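Local atomic coordinates of amoebiasin-2 (Entamoeba histolytica, PDB entry 3M86), a protein that inhibits cysteine proteases of the amoeba by wedging three loops into the substrate-binding site of the target enzyme. Residues Phe49-Thr55 with Arg72-Pro78. Sequence-based numbering, arbitrary orientation.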
ATOM      1  N   PHE A  49      -9.664  -1.569   9.149  1.00 11.87           N
ATOM      2  CA  PHE A  49      -8.614  -2.496   8.738  1.00 12.99           C
ATOM      3  C   PHE A  49      -7.596  -2.763   9.827  1.00 14.77           C
ATOM      4  O   PHE A  49      -7.259  -1.877  10.622  1.00 17.08           O
ATOM      5  CB  PHE A  49      -7.796  -1.930   7.573  1.00 13.38           C
ATOM      6  CG  PHE A  49      -8.490  -1.960   6.254  1.00 14.49           C
ATOM      7  CD1 PHE A  49      -8.693  -3.153   5.598  1.00 13.99           C
ATOM      8  CD2 PHE A  49      -8.904  -0.779   5.647  1.00 21.67           C
ATOM      9  CE1 PHE A  49      -9.330  -3.184   4.368  1.00 16.72           C
ATOM     10  CE2 PHE A  49      -9.542  -0.804   4.425  1.00 19.29           C
ATOM     11  CZ  PHE A  49      -9.756  -2.005   3.790  1.00 16.06           C
ATOM     12  N   SER A  50      -7.083  -3.988   9.836  0.53 13.71           N
ATOM     13  CA  SER A  50      -5.913  -4.344  10.630  0.53 15.08           C
ATOM     14  C   SER A  50      -4.692  -4.505   9.724  0.53 16.39           C
ATOM     15  O   SER A  50      -4.799  -5.028   8.619  0.53 15.52           O
ATOM     16  CB  SER A  50      -6.173  -5.648  11.385  0.53 20.24           C
ATOM     17  OG  SER A  50      -5.029  -6.055  12.110  0.53 26.37           O
ATOM     18  N   LEU A  51      -3.530  -4.052  10.195  1.00 14.92           N
ATOM     19  CA  LEU A  51      -2.280  -4.229   9.454  1.00 18.52           C
ATOM     20  C   LEU A  51      -1.824  -5.652   9.711  1.00 28.01           C
ATOM     21  O   LEU A  51      -1.387  -5.983  10.811  1.00 38.01           O
ATOM     22  CB  LEU A  51      -1.228  -3.249   9.975  1.00 24.07           C
ATOM     23  CG  LEU A  51       0.127  -3.119   9.263  1.00 35.18           C
ATOM     24  CD1 LEU A  51       1.020  -4.329   9.512  1.00 44.21           C
ATOM     25  CD2 LEU A  51      -0.056  -2.865   7.772  1.00 23.85           C
ATOM     26  N   SER A  52      -1.943  -6.504   8.707  1.00 13.88           N
ATOM     27  CA  SER A  52      -1.609  -7.903   8.880  1.00 13.74           C
ATOM     28  C   SER A  52      -0.106  -8.106   8.675  1.00 16.46           C
ATOM     29  O   SER A  52       0.519  -8.929   9.333  1.00 17.97           O
ATOM     30  CB  SER A  52      -2.429  -8.790   7.934  1.00 23.00           C
ATOM     31  OG  SER A  52      -2.387  -8.313   6.608  1.00 39.93           O
ATOM     32  N   GLN A  53       0.476  -7.335   7.772  1.00 12.98           N
ATOM     33  CA  GLN A  53       1.908  -7.448   7.529  1.00 10.32           C
ATOM     34  C   GLN A  53       2.402  -6.193   6.809  1.00  9.83           C
ATOM     35  O   GLN A  53       1.695  -5.621   5.977  1.00 11.03           O
ATOM     36  CB  GLN A  53       2.219  -8.718   6.722  1.00 13.43           C
ATOM     37  CG  GLN A  53       3.709  -8.971   6.508  1.00 12.31           C
ATOM     38  CD  GLN A  53       4.002 -10.300   5.836  1.00 17.11           C
ATOM     39  OE1 GLN A  53       3.282 -11.277   6.031  1.00 24.42           O
ATOM     40  NE2 GLN A  53       5.067 -10.339   5.043  1.00 24.27           N
ATOM     41  N   ASP A  54       3.596  -5.742   7.168  1.00  8.36           N
ATOM     42  CA  ASP A  54       4.230  -4.638   6.477  1.00  9.91           C
ATOM     43  C   ASP A  54       5.681  -5.046   6.257  1.00 10.23           C
ATOM     44  O   ASP A  54       6.378  -5.449   7.198  1.00  9.64           O
ATOM     45  CB  ASP A  54       4.147  -3.369   7.330  1.00 10.49           C
ATOM     46  CG  ASP A  54       4.527  -2.129   6.560  1.00 20.91           C
ATOM     47  OD1 ASP A  54       4.418  -1.016   7.134  1.00 21.50           O
ATOM     48  OD2 ASP A  54       4.923  -2.272   5.381  1.00 15.83           O
ATOM     49  N   THR A  55       6.117  -4.977   5.004  1.00  9.05           N
ATOM     50  CA  THR A  55       7.444  -5.441   4.612  1.00  9.54           C
ATOM     51  C   THR A  55       8.116  -4.469   3.671  1.00 11.17           C
ATOM     52  O   THR A  55       7.462  -3.846   2.815  1.00 10.73           O
ATOM     53  CB  THR A  55       7.319  -6.770   3.850  1.00 11.07           C
ATOM     54  OG1 THR A  55       6.744  -7.758   4.711  1.00 14.99           O
ATOM     55  CG2 THR A  55       8.672  -7.256   3.361  1.00 16.06           C
ATOM     56  N   ARG A  72       7.897  -2.211  -1.239  1.00  8.85           N
ATOM     57  CA  ARG A  72       7.118  -2.044  -0.011  1.00  9.08           C
ATOM     58  C   ARG A  72       5.819  -2.800  -0.164  1.00  8.59           C
ATOM     59  O   ARG A  72       5.117  -2.631  -1.152  1.00  9.77           O
ATOM     60  CB  ARG A  72       6.820  -0.568   0.220  1.00  8.06           C
ATOM     61  CG  ARG A  72       5.948  -0.291   1.438  1.00  8.50           C
ATOM     62  CD  ARG A  72       6.718  -0.457   2.734  1.00  7.93           C
ATOM     63  NE  ARG A  72       5.909  -0.135   3.921  1.00 11.35           N
ATOM     64  CZ  ARG A  72       5.690   1.098   4.376  1.00 18.72           C
ATOM     65  NH1 ARG A  72       6.217   2.153   3.752  1.00 14.41           N
ATOM     66  NH2 ARG A  72       4.938   1.282   5.463  1.00 16.87           N
ATOM     67  N   GLU A  73       5.495  -3.652   0.795  1.00  8.81           N
ATOM     68  CA  GLU A  73       4.262  -4.396   0.691  1.00  8.85           C
ATOM     69  C   GLU A  73       3.511  -4.253   1.995  1.00  9.56           C
ATOM     70  O   GLU A  73       4.030  -4.586   3.059  1.00 11.11           O
ATOM     71  CB  GLU A  73       4.518  -5.871   0.406  1.00 11.76           C
ATOM     72  CG  GLU A  73       3.210  -6.630   0.368  1.00 21.11           C
ATOM     73  CD  GLU A  73       3.391  -8.122   0.383  1.00 30.22           C
ATOM     74  OE1 GLU A  73       3.684  -8.676   1.467  1.00 32.85           O
ATOM     75  OE2 GLU A  73       3.229  -8.740  -0.687  1.00 37.36           O
ATOM     76  N   ILE A  74       2.293  -3.735   1.902  1.00  8.28           N
ATOM     77  CA  ILE A  74       1.466  -3.515   3.078  1.00  7.88           C
ATOM     78  C   ILE A  74       0.221  -4.364   2.906  1.00  8.04           C
ATOM     79  O   ILE A  74      -0.488  -4.232   1.913  1.00 10.45           O
ATOM     80  CB  ILE A  74       1.041  -2.044   3.204  1.00 11.05           C
ATOM     81  CG1 ILE A  74       2.278  -1.149   3.349  1.00 13.79           C
ATOM     82  CG2 ILE A  74       0.119  -1.869   4.400  1.00 11.36           C
ATOM     83  CD1 ILE A  74       2.025   0.314   3.042  1.00 18.32           C
ATOM     84  N   GLN A  75      -0.027  -5.256   3.856  1.00  9.81           N
ATOM     85  CA  GLN A  75      -1.203  -6.110   3.765  1.00  9.26           C
ATOM     86  C   GLN A  75      -2.232  -5.695   4.799  1.00 11.35           C
ATOM     87  O   GLN A  75      -1.903  -5.549   5.984  1.00 14.53           O
ATOM     88  CB  GLN A  75      -0.827  -7.569   3.978  1.00 13.04           C
ATOM     89  CG  GLN A  75       0.228  -8.079   3.023  1.00 14.85           C
ATOM     90  CD  GLN A  75       0.499  -9.554   3.247  1.00 21.17           C
ATOM     91  OE1 GLN A  75      -0.375 -10.290   3.710  1.00 30.84           O
ATOM     92  NE2 GLN A  75       1.705  -9.989   2.935  1.00 17.13           N
ATOM     93  N   LEU A  76      -3.476  -5.508   4.354  1.00  7.63           N
ATOM     94  CA  LEU A  76      -4.550  -5.070   5.244  1.00  8.58           C
ATOM     95  C   LEU A  76      -5.684  -6.079   5.270  1.00  8.92           C
ATOM     96  O   LEU A  76      -6.116  -6.574   4.224  1.00 11.47           O
ATOM     97  CB  LEU A  76      -5.138  -3.739   4.774  1.00 10.93           C
ATOM     98  CG  LEU A  76      -4.159  -2.570   4.699  1.00 10.56           C
ATOM     99  CD1 LEU A  76      -4.836  -1.374   4.040  1.00 13.84           C
ATOM    100  CD2 LEU A  76      -3.686  -2.241   6.104  1.00 18.09           C
ATOM    101  N   LYS A  77      -6.167  -6.370   6.463  1.00  7.99           N
ATOM    102  CA  LYS A  77      -7.260  -7.320   6.595  1.00  8.78           C
ATOM    103  C   LYS A  77      -8.457  -6.587   7.166  1.00  9.39           C
ATOM    104  O   LYS A  77      -8.338  -5.905   8.167  1.00  9.24           O
ATOM    105  CB  LYS A  77      -6.853  -8.448   7.540  1.00 12.45           C
ATOM    106  CG  LYS A  77      -7.923  -9.527   7.693  1.00 18.59           C
ATOM    107  CD  LYS A  77      -7.426 -10.671   8.566  1.00 34.46           C
ATOM    108  CE  LYS A  77      -8.496 -11.739   8.734  1.00 45.05           C
ATOM    109  NZ  LYS A  77      -8.007 -12.887   9.549  1.00 54.69           N
ATOM    110  N   PRO A  78      -9.629  -6.729   6.543  1.00  8.40           N
ATOM    111  CA  PRO A  78     -10.800  -6.047   7.107  1.00 10.37           C
ATOM    112  C   PRO A  78     -11.105  -6.461   8.548  1.00 13.19           C
ATOM    113  O   PRO A  78     -11.056  -7.648   8.885  1.00 15.60           O
ATOM    114  CB  PRO A  78     -11.945  -6.526   6.207  1.00 11.61           C
ATOM    115  CG  PRO A  78     -11.294  -6.874   4.927  1.00 10.70           C
ATOM    116  CD  PRO A  78      -9.936  -7.421   5.276  1.00  9.22           C
TER
HETATM  117  O   HOH W   1       2.637 -12.888   3.058  1.00 42.69           O
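Gln75 pairs with two consecutive residues, Ser52 and Gln53, and this one-residue slip in the antiparallel register is a classic beta bulge: Ser50 matches Lys77 and Leu51 matches Leu76 before it, while Gln53, Asp54 and Thr55 match Gln75, Ile74 and Glu73 after it. Gln75 O is the focus, taking a bond from Ser52 N (2.9 Å) together with weak ones from Ser52 OG and, at 3.5 Å, from Gln53 N. With chi1 at 49°, OG of Ser52 is swung between its own N and carbonyl carbon, back over that acceptor. Regular pairing resumes where Gln75 N reaches Gln53 O at 2.8 Å.

On the face carrying Asp54 and Ile74, a bidentate salt bridge joins Arg72 to Asp54, NE to OD2 at 2.8 Å and NH2 to OD1 at 2.9 Å, both on syn lone pairs. The two planes lie 16° apart, and Ile74 CD1 lies over the rim of one guanidinium face, while NH1 bonds to Trp40 O. Farther along, Leu51 CD2 crosses to Ile74 CG2 (3.5 Å).

The opposite face is polar. Gln53 and Gln75 run side by side, bridged by a water that accepts from Gln75 NE2 and donates weakly to Gln53 OE1. Gln75 NE2 also gives a hydrogen to Glu73 OE1 (2.8 Å), approaching from above the carboxylate plane; Glu73 OE2 is held by Gln29.

Phe49 CD1 packs on Leu76 CB (3.7 Å), and its ring continues inward to Ile86 and Val108 of the facing sheet. The two strands form the hairpin whose connection, residues 59-69, is the DE loop of the inhibitory wedge. Within this chagasin-family beta sandwich, strand 49-58 is an outermost strand of its sheet in the chain, and strand 70-78 bonds on its other side to strand 25-32.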